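Local coordinates for putative iron-regulated protein A (Parabacteroides distasonis ATCC 8503, PDB 4ECG) that binds calcium ions and, as an imelysin-like member of the peptidase M75 family, may act as a metalloendopeptidase, at residues 265-276 with 346-354. Sequence-based numbering, arbitrary orientation.
Sequences ATDPNNPGVLAV and YPFRNNLGD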
loop_
_atom_site.group_PDB
_atom_site.type_symbol
_atom_site.label_atom_id
_atom_site.label_comp_id
_atom_site.label_asym_id
_atom_site.label_seq_id
_atom_site.Cartn_x
_atom_site.Cartn_y
_atom_site.Cartn_z
ATOM N N ALA A 265 3.817 19.180 -18.294
ATOM C CA ALA A 265 3.231 18.837 -16.968
ATOM C C ALA A 265 1.949 19.621 -16.659
ATOM O O ALA A 265 1.144 19.165 -15.868
ATOM C CB ALA A 265 4.240 19.054 -15.846
ATOM N N THR A 266 1.754 20.763 -17.314
ATOM C CA THR A 266 0.508 21.555 -17.182
ATOM C C THR A 266 -0.665 21.112 -18.090
ATOM O O THR A 266 -1.782 21.575 -17.929
ATOM C CB THR A 266 0.756 23.063 -17.468
ATOM O OG1 THR A 266 0.600 23.286 -18.862
ATOM C CG2 THR A 266 2.174 23.568 -16.954
ATOM N N ASP A 267 -0.417 20.221 -19.045
ATOM C CA ASP A 267 -1.475 19.751 -19.961
ATOM C C ASP A 267 -2.342 18.713 -19.235
ATOM O O ASP A 267 -1.874 17.613 -18.950
ATOM C CB ASP A 267 -0.838 19.185 -21.253
ATOM C CG ASP A 267 -1.846 18.518 -22.216
ATOM O OD1 ASP A 267 -3.044 18.371 -21.911
ATOM O OD2 ASP A 267 -1.389 18.074 -23.283
ATOM N N PRO A 268 -3.623 19.047 -18.972
ATOM C CA PRO A 268 -4.492 18.107 -18.265
ATOM C C PRO A 268 -4.668 16.696 -18.912
ATOM O O PRO A 268 -5.149 15.797 -18.242
ATOM C CB PRO A 268 -5.850 18.847 -18.223
ATOM C CG PRO A 268 -5.809 19.783 -19.383
ATOM C CD PRO A 268 -4.370 20.205 -19.509
ATOM N N ASN A 269 -4.305 16.503 -20.182
ATOM C CA ASN A 269 -4.359 15.157 -20.793
ATOM C C ASN A 269 -3.032 14.443 -20.996
ATOM O O ASN A 269 -2.990 13.388 -21.650
ATOM C CB ASN A 269 -5.114 15.209 -22.113
ATOM C CG ASN A 269 -6.541 15.621 -21.897
ATOM O OD1 ASN A 269 -6.947 16.683 -22.370
ATOM N ND2 ASN A 269 -7.276 14.847 -21.077
ATOM N N ASN A 270 -1.969 14.985 -20.407
ATOM C CA ASN A 270 -0.674 14.340 -20.480
ATOM C C ASN A 270 -0.759 12.930 -19.910
ATOM O O ASN A 270 -1.160 12.756 -18.771
ATOM C CB ASN A 270 0.398 15.129 -19.761
ATOM C CG ASN A 270 1.747 14.493 -19.903
ATOM O OD1 ASN A 270 2.098 13.612 -19.110
ATOM N ND2 ASN A 270 2.513 14.916 -20.922
ATOM N N PRO A 271 -0.450 11.922 -20.738
ATOM C CA PRO A 271 -0.600 10.537 -20.265
ATOM C C PRO A 271 0.357 10.147 -19.115
ATOM O O PRO A 271 0.033 9.293 -18.303
ATOM C CB PRO A 271 -0.351 9.692 -21.529
ATOM C CG PRO A 271 0.321 10.629 -22.522
ATOM C CD PRO A 271 -0.150 12.006 -22.186
ATOM N N GLY A 272 1.526 10.756 -19.054
ATOM C CA GLY A 272 2.383 10.554 -17.918
ATOM C C GLY A 272 1.738 11.069 -16.643
ATOM O O GLY A 272 1.651 10.330 -15.653
ATOM N N VAL A 273 1.328 12.341 -16.653
ATOM C CA VAL A 273 0.704 12.920 -15.459
ATOM C C VAL A 273 -0.463 12.037 -15.071
ATOM O O VAL A 273 -0.516 11.590 -13.928
ATOM C CB VAL A 273 0.253 14.387 -15.610
ATOM C CG1 VAL A 273 -0.575 14.828 -14.394
ATOM C CG2 VAL A 273 1.446 15.289 -15.780
ATOM N N LEU A 274 -1.351 11.727 -16.028
ATOM C CA LEU A 274 -2.565 10.953 -15.728
ATOM C C LEU A 274 -2.271 9.577 -15.149
ATOM O O LEU A 274 -3.089 9.085 -14.397
ATOM C CB LEU A 274 -3.551 10.834 -16.932
ATOM C CG LEU A 274 -4.253 12.119 -17.450
ATOM C CD1 LEU A 274 -5.004 11.883 -18.749
ATOM C CD2 LEU A 274 -5.194 12.731 -16.439
ATOM N N ALA A 275 -1.131 8.951 -15.471
ATOM C CA ALA A 275 -0.830 7.618 -14.912
ATOM C C ALA A 275 -0.291 7.688 -13.481
ATOM O O ALA A 275 -0.178 6.654 -12.836
ATOM C CB ALA A 275 0.121 6.816 -15.803
ATOM N N VAL A 276 0.060 8.869 -12.979
ATOM C CA VAL A 276 0.664 8.972 -11.606
ATOM C C VAL A 276 -0.384 8.820 -10.522
ATOM O O VAL A 276 -1.210 9.690 -10.338
ATOM C CB VAL A 276 1.409 10.329 -11.370
ATOM C CG1 VAL A 276 1.903 10.467 -9.900
ATOM C CG2 VAL A 276 2.517 10.520 -12.399
ATOM N N TYR A 346 9.944 16.564 -5.973
ATOM C CA TYR A 346 8.578 16.650 -5.497
ATOM C C TYR A 346 7.874 17.827 -6.101
ATOM O O TYR A 346 8.454 18.920 -6.210
ATOM C CB TYR A 346 8.574 16.822 -3.968
ATOM C CG TYR A 346 7.209 17.161 -3.378
ATOM C CD1 TYR A 346 6.333 16.163 -2.995
ATOM C CD2 TYR A 346 6.802 18.488 -3.222
ATOM C CE1 TYR A 346 5.093 16.486 -2.440
ATOM C CE2 TYR A 346 5.566 18.812 -2.677
ATOM C CZ TYR A 346 4.728 17.808 -2.293
ATOM O OH TYR A 346 3.545 18.108 -1.745
ATOM N N PRO A 347 6.604 17.647 -6.467
ATOM C CA PRO A 347 5.865 16.399 -6.452
ATOM C C PRO A 347 6.264 15.590 -7.682
ATOM O O PRO A 347 6.731 16.177 -8.646
ATOM C CB PRO A 347 4.435 16.877 -6.580
ATOM C CG PRO A 347 4.539 18.050 -7.523
ATOM C CD PRO A 347 5.851 18.712 -7.156
ATOM N N PHE A 348 6.044 14.275 -7.670
ATOM C CA PHE A 348 6.405 13.358 -8.817
ATOM C C PHE A 348 5.701 13.766 -10.083
ATOM O O PHE A 348 6.268 13.716 -11.156
ATOM C CB PHE A 348 5.947 11.954 -8.485
ATOM C CG PHE A 348 6.440 10.864 -9.420
ATOM C CD1 PHE A 348 7.732 10.868 -9.941
ATOM C CD2 PHE A 348 5.623 9.784 -9.698
ATOM C CE1 PHE A 348 8.169 9.832 -10.730
ATOM C CE2 PHE A 348 6.047 8.738 -10.491
ATOM C CZ PHE A 348 7.323 8.761 -11.005
ATOM N N ARG A 349 4.449 14.170 -9.979
ATOM C CA ARG A 349 3.767 14.633 -11.210
ATOM C C ARG A 349 4.387 15.772 -11.970
ATOM O O ARG A 349 4.005 15.960 -13.123
ATOM C CB ARG A 349 2.264 14.898 -10.999
ATOM C CG ARG A 349 1.918 15.993 -10.023
ATOM C CD ARG A 349 1.958 17.352 -10.625
ATOM N NE ARG A 349 0.714 17.739 -11.228
ATOM C CZ ARG A 349 0.532 17.999 -12.520
ATOM N NH1 ARG A 349 1.492 17.829 -13.416
ATOM N NH2 ARG A 349 -0.642 18.463 -12.908
ATOM N N ASN A 350 5.275 16.558 -11.350
ATOM C CA ASN A 350 6.001 17.608 -12.067
ATOM C C ASN A 350 7.435 17.287 -12.318
ATOM O O ASN A 350 8.183 18.119 -12.791
ATOM C CB ASN A 350 5.907 18.946 -11.304
ATOM C CG ASN A 350 4.551 19.587 -11.435
ATOM O OD1 ASN A 350 3.867 19.408 -12.430
ATOM N ND2 ASN A 350 4.145 20.318 -10.427
ATOM N N ASN A 351 7.856 16.077 -12.012
ATOM C CA ASN A 351 9.258 15.722 -12.114
ATOM C C ASN A 351 9.438 14.373 -12.771
ATOM O O ASN A 351 10.390 13.633 -12.466
ATOM C CB ASN A 351 9.860 15.714 -10.685
ATOM C CG ASN A 351 10.000 17.118 -10.100
ATOM O OD1 ASN A 351 10.963 17.816 -10.405
ATOM N ND2 ASN A 351 9.025 17.543 -9.272
ATOM N N LEU A 352 8.519 14.030 -13.657
ATOM C CA LEU A 352 8.614 12.757 -14.371
ATOM C C LEU A 352 9.840 12.745 -15.285
ATOM O O LEU A 352 10.335 11.694 -15.619
ATOM C CB LEU A 352 7.339 12.445 -15.158
ATOM C CG LEU A 352 6.105 12.256 -14.275
ATOM C CD1 LEU A 352 4.865 12.343 -15.146
ATOM C CD2 LEU A 352 6.117 10.985 -13.413
ATOM N N GLY A 353 10.377 13.913 -15.605
ATOM C CA GLY A 353 11.646 13.997 -16.315
ATOM C C GLY A 353 12.886 14.136 -15.443
ATOM O O GLY A 353 13.922 14.564 -15.945
ATOM N N ASP A 354 12.796 13.778 -14.161
ATOM C CA ASP A 354 13.942 13.846 -13.237
ATOM C C ASP A 354 14.813 12.583 -13.321
ATOM O O ASP A 354 14.981 11.884 -12.347
ATOM C CB ASP A 354 13.437 14.078 -11.794
ATOM C CG ASP A 354 14.563 14.399 -10.813
ATOM O OD1 ASP A 354 15.619 14.840 -11.264
ATOM O OD2 ASP A 354 14.411 14.198 -9.584
#
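The carbonyl oxygen of A265 takes a hydrogen bond from R349, NH1 to O 2.8 Å, with an N-H...O angle of 155°; the donor stands somewhat tilted from the carbonyl plane, and O lies at the edge of the guanidinium. R349 gets there on a folded chain: CG sits between its backbone N and carbonyl carbon (chi1 63°), and further bends at chi2 and chi3 curl the guanidinium toward the loop 265-270. V273 lies against the same group, CG1 over one face near the rim and CG2 3.5 Å from R349 NH1, while R349 NE forms a salt bridge with D158 and W279 and W282 also touch the arginine side chain. Replacing R349 with a leucine would probably leave D158 without its ionic mate, A265 O without this donor and V273 without the flat surface it rests on. Beside this bond, A265 CB meets N350 OD1 at 3.5 Å. In this mostly helical imelysin-family fold, the contact sets the short helix 271-275 against the loop between helices 324-343 and 355-377, a linker that carries a cis peptide before P347 and makes a 3-10 turn at 348-350. N270 N-caps the short helix: its OD1 accepts from V273 N at 2.9 Å, in the carbonyl plane on a lone pair. Past the arginine the interface turns apolar. L352 CD1 rests on the helix backbone, 3.7 Å from G272 C, and its CD2 lies over one face of the F348 ring. V276 spreads its two methyls between these residues, CG2 touching L352 CD2 at 3.8 Å and CG1 approaching F348 CD2 obliquely at 3.8 Å. Helix 284-300 borders this cluster, with Y288 against V276 and L285 against F348, and W258 of helix 239-259 lies against L352.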